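Putidaredoxin reductase (Pseudomonas putida, PDB 1Q1R) is an FAD-dependent reductase that probably passes electrons from NADH to putidaredoxin, which supplies the cytochrome P450cam monooxygenase. Local coordinates at residues A258-E270 with T274-F288. Sequence-based numbering, arbitrary orientation.
Sequences AGLQVDNGIVINE and TSDPLIMAVGDCARF. With FAD (flavin-adenine dinucleotide), chain C.
R287 lays its guanidinium edge against the loop at D263-N264 and holds a single carbonyl oxygen through NE and NH2, which reach N264 O from the same face of its carbonyl, at 3.0 Å and 3.1 Å. NE also makes a weak, bent bond to D263 O. CG stands anti to the backbone N (chi1 174°) and the chain bends at chi3 (-65°), which brings the guanidinium edge up to the loop, its plane 68° from the N264 side-chain amide. An alanine at R287 would take away the two donors it offers to N264 O, and the loop would probably be held less firmly, although R298 also bonds that oxygen.

Next to this clasp the backbones of 266-267 and 286-288 run parallel. I266 N donates almost straight to C285 O (2.7 Å), R287 N to I266 O, and I268 N to R287 O. A CB at G265 would be jammed against N264 O and sit tightly by R287 CB.

On the side of the ladder where I266 and A286 point, I266 CG2 and I268 CG2 both press on A281 CB, the latter tightly at 3.2 Å, while I266 CD1 meets C285 SG and I268 CG1 lies against F288 CB. T274 CG2 closes the group beside I266 CG2. At the far end S275 OG accepts from Q261 N (2.7 Å), and a water donating to Q261 O and V267 O weakly accepts from S275 N, linking the segments. L260 CD2 rests on CB of D276; OD1 of that residue is in a salt bridge with R88, and OD2 accepts from L278 N in an Asx turn.

Strand 279-281 edges the parallel sheet of the FAD-binding Rossmann-type domain, and the chain leaving it delivers G283 and D284 to the cofactor: D284 N donates a hydrogen bond to the phosphate oxygen FAD O2P, and D284 OD1 takes that of ribityl O3' at 2.6 Å. This Gly-Asp placement is characteristic of the glutathione reductase fold.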
ATOM      1  N   ALA A 258      -8.280  15.375  18.125  1.00 44.16           N
ATOM      2  CA  ALA A 258      -7.909  16.783  18.167  1.00 43.79           C
ATOM      3  C   ALA A 258      -8.893  17.662  17.392  1.00 43.39           C
ATOM      4  O   ALA A 258      -8.634  18.842  17.168  1.00 43.99           O
ATOM      5  CB  ALA A 258      -6.499  16.968  17.621  1.00 43.39           C
ATOM      6  N   GLY A 259     -10.014  17.078  16.982  1.00 43.08           N
ATOM      7  CA  GLY A 259     -11.019  17.831  16.252  1.00 42.99           C
ATOM      8  C   GLY A 259     -10.735  18.086  14.782  1.00 43.07           C
ATOM      9  O   GLY A 259     -11.327  18.985  14.182  1.00 42.92           O
ATOM     10  N   LEU A 260      -9.830  17.308  14.193  1.00 42.64           N
ATOM     11  CA  LEU A 260      -9.500  17.474  12.783  1.00 41.35           C
ATOM     12  C   LEU A 260     -10.482  16.653  11.959  1.00 40.93           C
ATOM     13  O   LEU A 260     -10.958  15.614  12.411  1.00 41.15           O
ATOM     14  CB  LEU A 260      -8.068  17.011  12.513  1.00 40.94           C
ATOM     15  CG  LEU A 260      -6.986  17.707  13.343  1.00 40.86           C
ATOM     16  CD1 LEU A 260      -5.628  17.141  12.983  1.00 40.11           C
ATOM     17  CD2 LEU A 260      -7.022  19.208  13.096  1.00 40.25           C
ATOM     18  N   GLN A 261     -10.791  17.118  10.753  1.00 40.57           N
ATOM     19  CA  GLN A 261     -11.734  16.406   9.902  1.00 40.35           C
ATOM     20  C   GLN A 261     -11.209  15.029   9.518  1.00 40.14           C
ATOM     21  O   GLN A 261     -10.056  14.880   9.107  1.00 39.69           O
ATOM     22  CB  GLN A 261     -12.026  17.204   8.631  1.00 40.89           C
ATOM     23  CG  GLN A 261     -13.321  16.791   7.949  1.00 42.25           C
ATOM     24  CD  GLN A 261     -13.456  17.359   6.550  1.00 43.51           C
ATOM     25  OE1 GLN A 261     -13.118  18.516   6.301  1.00 43.28           O
ATOM     26  NE2 GLN A 261     -13.962  16.545   5.631  1.00 44.38           N
ATOM     27  N   VAL A 262     -12.069  14.027   9.647  1.00 39.77           N
ATOM     28  CA  VAL A 262     -11.709  12.656   9.321  1.00 39.93           C
ATOM     29  C   VAL A 262     -12.849  11.972   8.578  1.00 39.98           C
ATOM     30  O   VAL A 262     -14.021  12.250   8.828  1.00 41.03           O
ATOM     31  CB  VAL A 262     -11.382  11.852  10.603  1.00 39.41           C
ATOM     32  CG1 VAL A 262     -11.251  10.372  10.280  1.00 39.96           C
ATOM     33  CG2 VAL A 262     -10.091  12.365  11.218  1.00 38.70           C
ATOM     34  N   ASP A 263     -12.492  11.088   7.655  1.00 39.28           N
ATOM     35  CA  ASP A 263     -13.460  10.335   6.870  1.00 38.95           C
ATOM     36  C   ASP A 263     -12.695   9.225   6.161  1.00 37.74           C
ATOM     37  O   ASP A 263     -12.211   9.412   5.047  1.00 36.90           O
ATOM     38  CB  ASP A 263     -14.139  11.242   5.838  1.00 40.03           C
ATOM     39  CG  ASP A 263     -15.177  10.507   5.009  1.00 41.33           C
ATOM     40  OD1 ASP A 263     -15.763  11.134   4.102  1.00 43.21           O
ATOM     41  OD2 ASP A 263     -15.413   9.303   5.261  1.00 41.76           O
ATOM     42  N   ASN A 264     -12.596   8.071   6.814  1.00 37.02           N
ATOM     43  CA  ASN A 264     -11.862   6.934   6.266  1.00 36.52           C
ATOM     44  C   ASN A 264     -10.499   7.476   5.867  1.00 35.34           C
ATOM     45  O   ASN A 264     -10.046   7.290   4.741  1.00 35.35           O
ATOM     46  CB  ASN A 264     -12.562   6.357   5.031  1.00 37.98           C
ATOM     47  CG  ASN A 264     -11.913   5.067   4.543  1.00 39.54           C
ATOM     48  OD1 ASN A 264     -10.725   4.833   4.767  1.00 39.44           O
ATOM     49  ND2 ASN A 264     -12.690   4.232   3.864  1.00 40.07           N
ATOM     50  N   GLY A 265      -9.862   8.163   6.806  1.00 34.40           N
ATOM     51  CA  GLY A 265      -8.563   8.751   6.558  1.00 33.33           C
ATOM     52  C   GLY A 265      -8.560  10.174   7.069  1.00 33.08           C
ATOM     53  O   GLY A 265      -9.614  10.719   7.400  1.00 33.53           O
ATOM     54  N   ILE A 266      -7.380  10.775   7.150  1.00 32.21           N
ATOM     55  CA  ILE A 266      -7.252  12.146   7.618  1.00 32.17           C
ATOM     56  C   ILE A 266      -7.373  13.091   6.420  1.00 32.72           C
ATOM     57  O   ILE A 266      -6.522  13.101   5.527  1.00 32.14           O
ATOM     58  CB  ILE A 266      -5.899  12.355   8.327  1.00 31.41           C
ATOM     59  CG1 ILE A 266      -5.795  11.387   9.511  1.00 31.35           C
ATOM     60  CG2 ILE A 266      -5.767  13.800   8.796  1.00 30.96           C
ATOM     61  CD1 ILE A 266      -4.483  11.450  10.258  1.00 30.65           C
ATOM     62  N   VAL A 267      -8.446  13.875   6.406  1.00 32.93           N
ATOM     63  CA  VAL A 267      -8.713  14.810   5.318  1.00 32.99           C
ATOM     64  C   VAL A 267      -7.690  15.937   5.218  1.00 32.93           C
ATOM     65  O   VAL A 267      -7.390  16.610   6.201  1.00 33.60           O
ATOM     66  CB  VAL A 267     -10.126  15.427   5.467  1.00 33.18           C
ATOM     67  CG1 VAL A 267     -10.384  16.436   4.353  1.00 33.37           C
ATOM     68  CG2 VAL A 267     -11.174  14.322   5.439  1.00 32.96           C
ATOM     69  N   ILE A 268      -7.146  16.129   4.019  1.00 32.92           N
ATOM     70  CA  ILE A 268      -6.172  17.185   3.775  1.00 33.05           C
ATOM     71  C   ILE A 268      -6.546  17.938   2.501  1.00 34.17           C
ATOM     72  O   ILE A 268      -7.215  17.386   1.621  1.00 33.20           O
ATOM     73  CB  ILE A 268      -4.744  16.619   3.609  1.00 33.19           C
ATOM     74  CG1 ILE A 268      -4.681  15.674   2.407  1.00 32.32           C
ATOM     75  CG2 ILE A 268      -4.334  15.887   4.870  1.00 33.88           C
ATOM     76  CD1 ILE A 268      -3.270  15.300   2.003  1.00 31.01           C
ATOM     77  N   ASN A 269      -6.112  19.192   2.400  1.00 35.19           N
ATOM     78  CA  ASN A 269      -6.417  19.997   1.220  1.00 36.75           C
ATOM     79  C   ASN A 269      -5.285  19.989   0.201  1.00 37.16           C
ATOM     80  O   ASN A 269      -4.284  19.292   0.373  1.00 37.53           O
ATOM     81  CB  ASN A 269      -6.754  21.444   1.609  1.00 36.04           C
ATOM     82  CG  ASN A 269      -5.619  22.143   2.328  1.00 36.14           C
ATOM     83  OD1 ASN A 269      -4.447  21.876   2.075  1.00 35.63           O
ATOM     84  ND2 ASN A 269      -5.967  23.069   3.218  1.00 37.74           N
ATOM     85  N   GLU A 270      -5.451  20.774  -0.860  1.00 37.39           N
ATOM     86  CA  GLU A 270      -4.457  20.845  -1.920  1.00 38.03           C
ATOM     87  C   GLU A 270      -3.073  21.209  -1.400  1.00 37.11           C
ATOM     88  O   GLU A 270      -2.073  20.958  -2.067  1.00 36.35           O
ATOM     89  CB  GLU A 270      -4.895  21.840  -3.006  1.00 40.21           C
ATOM     90  CG  GLU A 270      -5.075  23.283  -2.541  1.00 44.05           C
ATOM     91  CD  GLU A 270      -6.348  23.512  -1.731  1.00 46.31           C
ATOM     92  OE1 GLU A 270      -6.578  24.667  -1.309  1.00 48.56           O
ATOM     93  OE2 GLU A 270      -7.121  22.550  -1.519  1.00 47.58           O
ATOM     94  N   THR A 274      -4.475  19.814   7.064  1.00 36.95           N
ATOM     95  CA  THR A 274      -5.686  19.216   7.614  1.00 37.60           C
ATOM     96  C   THR A 274      -6.584  20.389   8.005  1.00 38.55           C
ATOM     97  O   THR A 274      -6.334  21.523   7.600  1.00 38.50           O
ATOM     98  CB  THR A 274      -5.391  18.403   8.887  1.00 37.43           C
ATOM     99  OG1 THR A 274      -4.929  19.290   9.914  1.00 36.83           O
ATOM    100  CG2 THR A 274      -4.323  17.353   8.619  1.00 36.78           C
ATOM    101  N   SER A 275      -7.617  20.124   8.798  1.00 40.33           N
ATOM    102  CA  SER A 275      -8.521  21.182   9.239  1.00 41.55           C
ATOM    103  C   SER A 275      -7.702  22.263   9.937  1.00 42.08           C
ATOM    104  O   SER A 275      -8.108  23.426  10.001  1.00 42.53           O
ATOM    105  CB  SER A 275      -9.555  20.622  10.216  1.00 42.27           C
ATOM    106  OG  SER A 275     -10.209  19.490   9.672  1.00 43.97           O
ATOM    107  N   ASP A 276      -6.547  21.863  10.462  1.00 41.85           N
ATOM    108  CA  ASP A 276      -5.650  22.773  11.162  1.00 41.56           C
ATOM    109  C   ASP A 276      -4.469  23.113  10.264  1.00 41.28           C
ATOM    110  O   ASP A 276      -3.720  22.231   9.843  1.00 41.66           O
ATOM    111  CB  ASP A 276      -5.167  22.132  12.470  1.00 41.74           C
ATOM    112  CG  ASP A 276      -4.231  23.033  13.262  1.00 42.01           C
ATOM    113  OD1 ASP A 276      -4.139  22.850  14.497  1.00 42.75           O
ATOM    114  OD2 ASP A 276      -3.580  23.913  12.660  1.00 43.03           O
ATOM    115  N   PRO A 277      -4.289  24.408   9.964  1.00 40.82           N
ATOM    116  CA  PRO A 277      -3.228  24.967   9.119  1.00 40.52           C
ATOM    117  C   PRO A 277      -1.811  24.468   9.394  1.00 39.46           C
ATOM    118  O   PRO A 277      -1.056  24.195   8.462  1.00 39.80           O
ATOM    119  CB  PRO A 277      -3.353  26.468   9.363  1.00 40.71           C
ATOM    120  CG  PRO A 277      -4.820  26.640   9.571  1.00 41.04           C
ATOM    121  CD  PRO A 277      -5.152  25.485  10.485  1.00 41.04           C
ATOM    122  N   LEU A 278      -1.449  24.359  10.668  1.00 38.65           N
ATOM    123  CA  LEU A 278      -0.107  23.919  11.033  1.00 37.67           C
ATOM    124  C   LEU A 278       0.049  22.396  11.040  1.00 36.17           C
ATOM    125  O   LEU A 278       1.149  21.887  11.250  1.00 36.08           O
ATOM    126  CB  LEU A 278       0.283  24.479  12.411  1.00 38.16           C
ATOM    127  CG  LEU A 278       0.126  25.980  12.706  1.00 39.16           C
ATOM    128  CD1 LEU A 278       0.773  26.813  11.609  1.00 38.57           C
ATOM    129  CD2 LEU A 278      -1.345  26.319  12.822  1.00 40.00           C
ATOM    130  N   ILE A 279      -1.042  21.673  10.809  1.00 35.40           N
ATOM    131  CA  ILE A 279      -0.994  20.211  10.804  1.00 34.06           C
ATOM    132  C   ILE A 279      -1.298  19.620   9.430  1.00 33.81           C
ATOM    133  O   ILE A 279      -2.348  19.889   8.842  1.00 34.30           O
ATOM    134  CB  ILE A 279      -2.005  19.605  11.808  1.00 34.42           C
ATOM    135  CG1 ILE A 279      -1.784  20.190  13.208  1.00 33.87           C
ATOM    136  CG2 ILE A 279      -1.850  18.086  11.850  1.00 33.43           C
ATOM    137  CD1 ILE A 279      -2.847  19.775  14.213  1.00 32.93           C
ATOM    138  N   MET A 280      -0.375  18.808   8.925  1.00 32.86           N
ATOM    139  CA  MET A 280      -0.549  18.157   7.630  1.00 32.63           C
ATOM    140  C   MET A 280      -0.630  16.640   7.823  1.00 31.56           C
ATOM    141  O   MET A 280      -0.281  16.127   8.886  1.00 31.63           O
ATOM    142  CB  MET A 280       0.630  18.493   6.707  1.00 33.82           C
ATOM    143  CG  MET A 280       0.833  19.978   6.452  1.00 34.87           C
ATOM    144  SD  MET A 280       2.240  20.332   5.364  1.00 37.38           S
ATOM    145  CE  MET A 280       3.572  19.969   6.406  1.00 38.84           C
ATOM    146  N   ALA A 281      -1.109  15.932   6.801  1.00 30.25           N
ATOM    147  CA  ALA A 281      -1.202  14.472   6.842  1.00 28.32           C
ATOM    148  C   ALA A 281      -0.549  13.955   5.561  1.00 27.94           C
ATOM    149  O   ALA A 281      -0.516  14.664   4.554  1.00 27.74           O
ATOM    150  CB  ALA A 281      -2.651  14.024   6.919  1.00 28.71           C
ATOM    151  N   VAL A 282      -0.041  12.723   5.588  1.00 26.13           N
ATOM    152  CA  VAL A 282       0.648  12.171   4.422  1.00 24.70           C
ATOM    153  C   VAL A 282       0.704  10.642   4.438  1.00 24.54           C
ATOM    154  O   VAL A 282       0.781  10.030   5.504  1.00 24.74           O
ATOM    155  CB  VAL A 282       2.094  12.726   4.368  1.00 23.52           C
ATOM    156  CG1 VAL A 282       2.851  12.300   5.613  1.00 23.88           C
ATOM    157  CG2 VAL A 282       2.813  12.257   3.116  1.00 23.28           C
ATOM    158  N   GLY A 283       0.663  10.033   3.252  1.00 23.79           N
ATOM    159  CA  GLY A 283       0.747   8.585   3.152  1.00 22.14           C
ATOM    160  C   GLY A 283      -0.559   7.819   3.202  1.00 22.43           C
ATOM    161  O   GLY A 283      -1.610   8.333   2.829  1.00 23.10           O
ATOM    162  N   ASP A 284      -0.478   6.573   3.663  1.00 22.45           N
ATOM    163  CA  ASP A 284      -1.638   5.692   3.772  1.00 23.19           C
ATOM    164  C   ASP A 284      -2.796   6.296   4.569  1.00 23.13           C
ATOM    165  O   ASP A 284      -3.949   5.954   4.338  1.00 23.13           O
ATOM    166  CB  ASP A 284      -1.242   4.370   4.446  1.00 23.32           C
ATOM    167  CG  ASP A 284      -0.368   3.487   3.568  1.00 23.69           C
ATOM    168  OD1 ASP A 284       0.134   3.960   2.527  1.00 23.77           O
ATOM    169  OD2 ASP A 284      -0.180   2.307   3.933  1.00 24.64           O
ATOM    170  N   CYS A 285      -2.485   7.184   5.508  1.00 24.79           N
ATOM    171  CA  CYS A 285      -3.514   7.778   6.359  1.00 25.93           C
ATOM    172  C   CYS A 285      -4.221   8.992   5.780  1.00 27.22           C
ATOM    173  O   CYS A 285      -5.210   9.457   6.349  1.00 27.31           O
ATOM    174  CB  CYS A 285      -2.911   8.186   7.704  1.00 25.08           C
ATOM    175  SG  CYS A 285      -1.962   9.733   7.661  1.00 24.63           S
ATOM    176  N   ALA A 286      -3.731   9.502   4.657  1.00 27.97           N
ATOM    177  CA  ALA A 286      -4.304  10.708   4.071  1.00 29.17           C
ATOM    178  C   ALA A 286      -5.378  10.551   3.005  1.00 29.93           C
ATOM    179  O   ALA A 286      -5.192   9.851   2.007  1.00 29.89           O
ATOM    180  CB  ALA A 286      -3.177  11.589   3.531  1.00 28.50           C
ATOM    181  N   ARG A 287      -6.512  11.208   3.234  1.00 30.58           N
ATOM    182  CA  ARG A 287      -7.598  11.206   2.264  1.00 31.50           C
ATOM    183  C   ARG A 287      -7.506  12.575   1.602  1.00 31.05           C
ATOM    184  O   ARG A 287      -7.660  13.604   2.255  1.00 31.25           O
ATOM    185  CB  ARG A 287      -8.961  11.038   2.936  1.00 32.76           C
ATOM    186  CG  ARG A 287     -10.127  11.180   1.951  1.00 34.30           C
ATOM    187  CD  ARG A 287     -11.388  10.563   2.497  1.00 34.69           C
ATOM    188  NE  ARG A 287     -11.238   9.121   2.647  1.00 37.13           N
ATOM    189  CZ  ARG A 287     -11.249   8.257   1.639  1.00 37.13           C
ATOM    190  NH1 ARG A 287     -11.413   8.686   0.396  1.00 38.94           N
ATOM    191  NH2 ARG A 287     -11.097   6.962   1.875  1.00 37.58           N
ATOM    192  N   PHE A 288      -7.231  12.584   0.304  1.00 31.52           N
ATOM    193  CA  PHE A 288      -7.081  13.833  -0.425  1.00 31.86           C
ATOM    194  C   PHE A 288      -7.979  13.879  -1.653  1.00 31.86           C
ATOM    195  O   PHE A 288      -8.541  12.867  -2.070  1.00 31.60           O
ATOM    196  CB  PHE A 288      -5.623  14.000  -0.849  1.00 31.72           C
ATOM    197  CG  PHE A 288      -5.165  12.977  -1.856  1.00 32.51           C
ATOM    198  CD1 PHE A 288      -5.127  13.286  -3.212  1.00 32.58           C
ATOM    199  CD2 PHE A 288      -4.786  11.697  -1.448  1.00 32.72           C
ATOM    200  CE1 PHE A 288      -4.716  12.334  -4.150  1.00 32.29           C
ATOM    201  CE2 PHE A 288      -4.374  10.738  -2.381  1.00 31.94           C
ATOM    202  CZ  PHE A 288      -4.340  11.060  -3.729  1.00 31.63           C
TER
HETATM  203  PA  FAD C 749       3.142   3.073   7.694  1.00 22.85           P
HETATM  204  O1A FAD C 749       2.048   2.337   8.370  1.00 21.51           O
HETATM  205  O2A FAD C 749       4.166   2.298   6.956  1.00 23.56           O
HETATM  206  O5B FAD C 749       3.898   4.000   8.759  1.00 22.88           O
HETATM  207  C5B FAD C 749       3.195   4.674   9.809  1.00 24.60           C
HETATM  208  C4B FAD C 749       3.991   4.520  11.117  1.00 25.32           C
HETATM  209  O4B FAD C 749       3.520   5.503  12.107  1.00 24.74           O
HETATM  210  C3B FAD C 749       3.751   3.140  11.747  1.00 25.39           C
HETATM  211  O3B FAD C 749       4.970   2.676  12.344  1.00 25.67           O
HETATM  212  C2B FAD C 749       2.743   3.429  12.832  1.00 25.76           C
HETATM  213  O2B FAD C 749       2.854   2.467  13.885  1.00 26.90           O
HETATM  214  C1B FAD C 749       3.212   4.784  13.322  1.00 25.83           C
HETATM  215  N9A FAD C 749       2.225   5.500  14.176  1.00 27.11           N
HETATM  216  C8A FAD C 749       0.898   5.595  13.973  1.00 27.77           C
HETATM  217  N7A FAD C 749       0.354   6.301  14.973  1.00 28.81           N
HETATM  218  C5A FAD C 749       1.333   6.652  15.803  1.00 28.55           C
HETATM  219  C6A FAD C 749       1.373   7.375  16.997  1.00 29.91           C
HETATM  220  N6A FAD C 749       0.253   7.863  17.526  1.00 29.37           N
HETATM  221  N1A FAD C 749       2.564   7.567  17.617  1.00 29.68           N
HETATM  222  C2A FAD C 749       3.698   7.072  17.102  1.00 29.78           C
HETATM  223  N3A FAD C 749       3.678   6.372  15.958  1.00 27.80           N
HETATM  224  C4A FAD C 749       2.516   6.152  15.297  1.00 27.75           C
HETATM  225  N1  FAD C 749       3.156  -0.450  -1.969  1.00 21.11           N
HETATM  226  C2  FAD C 749       3.547  -0.423  -3.314  1.00 21.86           C
HETATM  227  O2  FAD C 749       3.445   0.617  -3.963  1.00 25.16           O
HETATM  228  N3  FAD C 749       4.066  -1.588  -3.906  1.00 19.74           N
HETATM  229  C4  FAD C 749       4.197  -2.774  -3.145  1.00 20.01           C
HETATM  230  O4  FAD C 749       4.694  -3.771  -3.664  1.00 19.62           O
HETATM  231  C4X FAD C 749       3.801  -2.798  -1.798  1.00 19.58           C
HETATM  232  N5  FAD C 749       3.971  -3.920  -1.040  1.00 18.41           N
HETATM  233  C5X FAD C 749       3.665  -3.956   0.290  1.00 18.89           C
HETATM  234  C6  FAD C 749       3.884  -5.129   1.041  1.00 17.76           C
HETATM  235  C7  FAD C 749       3.591  -5.158   2.424  1.00 17.37           C
HETATM  236  C7M FAD C 749       3.806  -6.463   3.213  1.00 17.13           C
HETATM  237  C8  FAD C 749       3.081  -3.998   3.060  1.00 16.67           C
HETATM  238  C8M FAD C 749       2.775  -3.982   4.566  1.00 16.73           C
HETATM  239  C9  FAD C 749       2.862  -2.829   2.310  1.00 17.47           C
HETATM  240  C9A FAD C 749       3.150  -2.802   0.928  1.00 17.80           C
HETATM  241  N10 FAD C 749       2.950  -1.625   0.156  1.00 20.28           N
HETATM  242  C10 FAD C 749       3.285  -1.628  -1.214  1.00 19.12           C
HETATM  243  C1' FAD C 749       2.377  -0.395   0.783  1.00 20.18           C
HETATM  244  C2' FAD C 749       3.479   0.627   1.072  1.00 20.72           C
HETATM  245  O2' FAD C 749       4.559  -0.026   1.747  1.00 21.17           O
HETATM  246  C3' FAD C 749       2.945   1.788   1.931  1.00 20.70           C
HETATM  247  O3' FAD C 749       1.800   2.360   1.285  1.00 21.65           O
HETATM  248  C4' FAD C 749       4.021   2.864   2.121  1.00 21.09           C
HETATM  249  O4' FAD C 749       5.165   2.288   2.758  1.00 21.15           O
HETATM  250  C5' FAD C 749       3.522   4.043   2.974  1.00 21.79           C
HETATM  251  O5' FAD C 749       3.352   3.686   4.356  1.00 20.68           O
HETATM  252  P   FAD C 749       3.131   4.864   5.440  1.00 20.36           P
HETATM  253  O1P FAD C 749       4.458   5.379   5.837  1.00 18.93           O
HETATM  254  O2P FAD C 749       2.156   5.821   4.873  1.00 20.08           O
HETATM  255  O3P FAD C 749       2.411   4.117   6.689  1.00 22.24           O
HETATM  256  O   HOH W   1      -8.583  16.968   8.534  1.00 40.21           O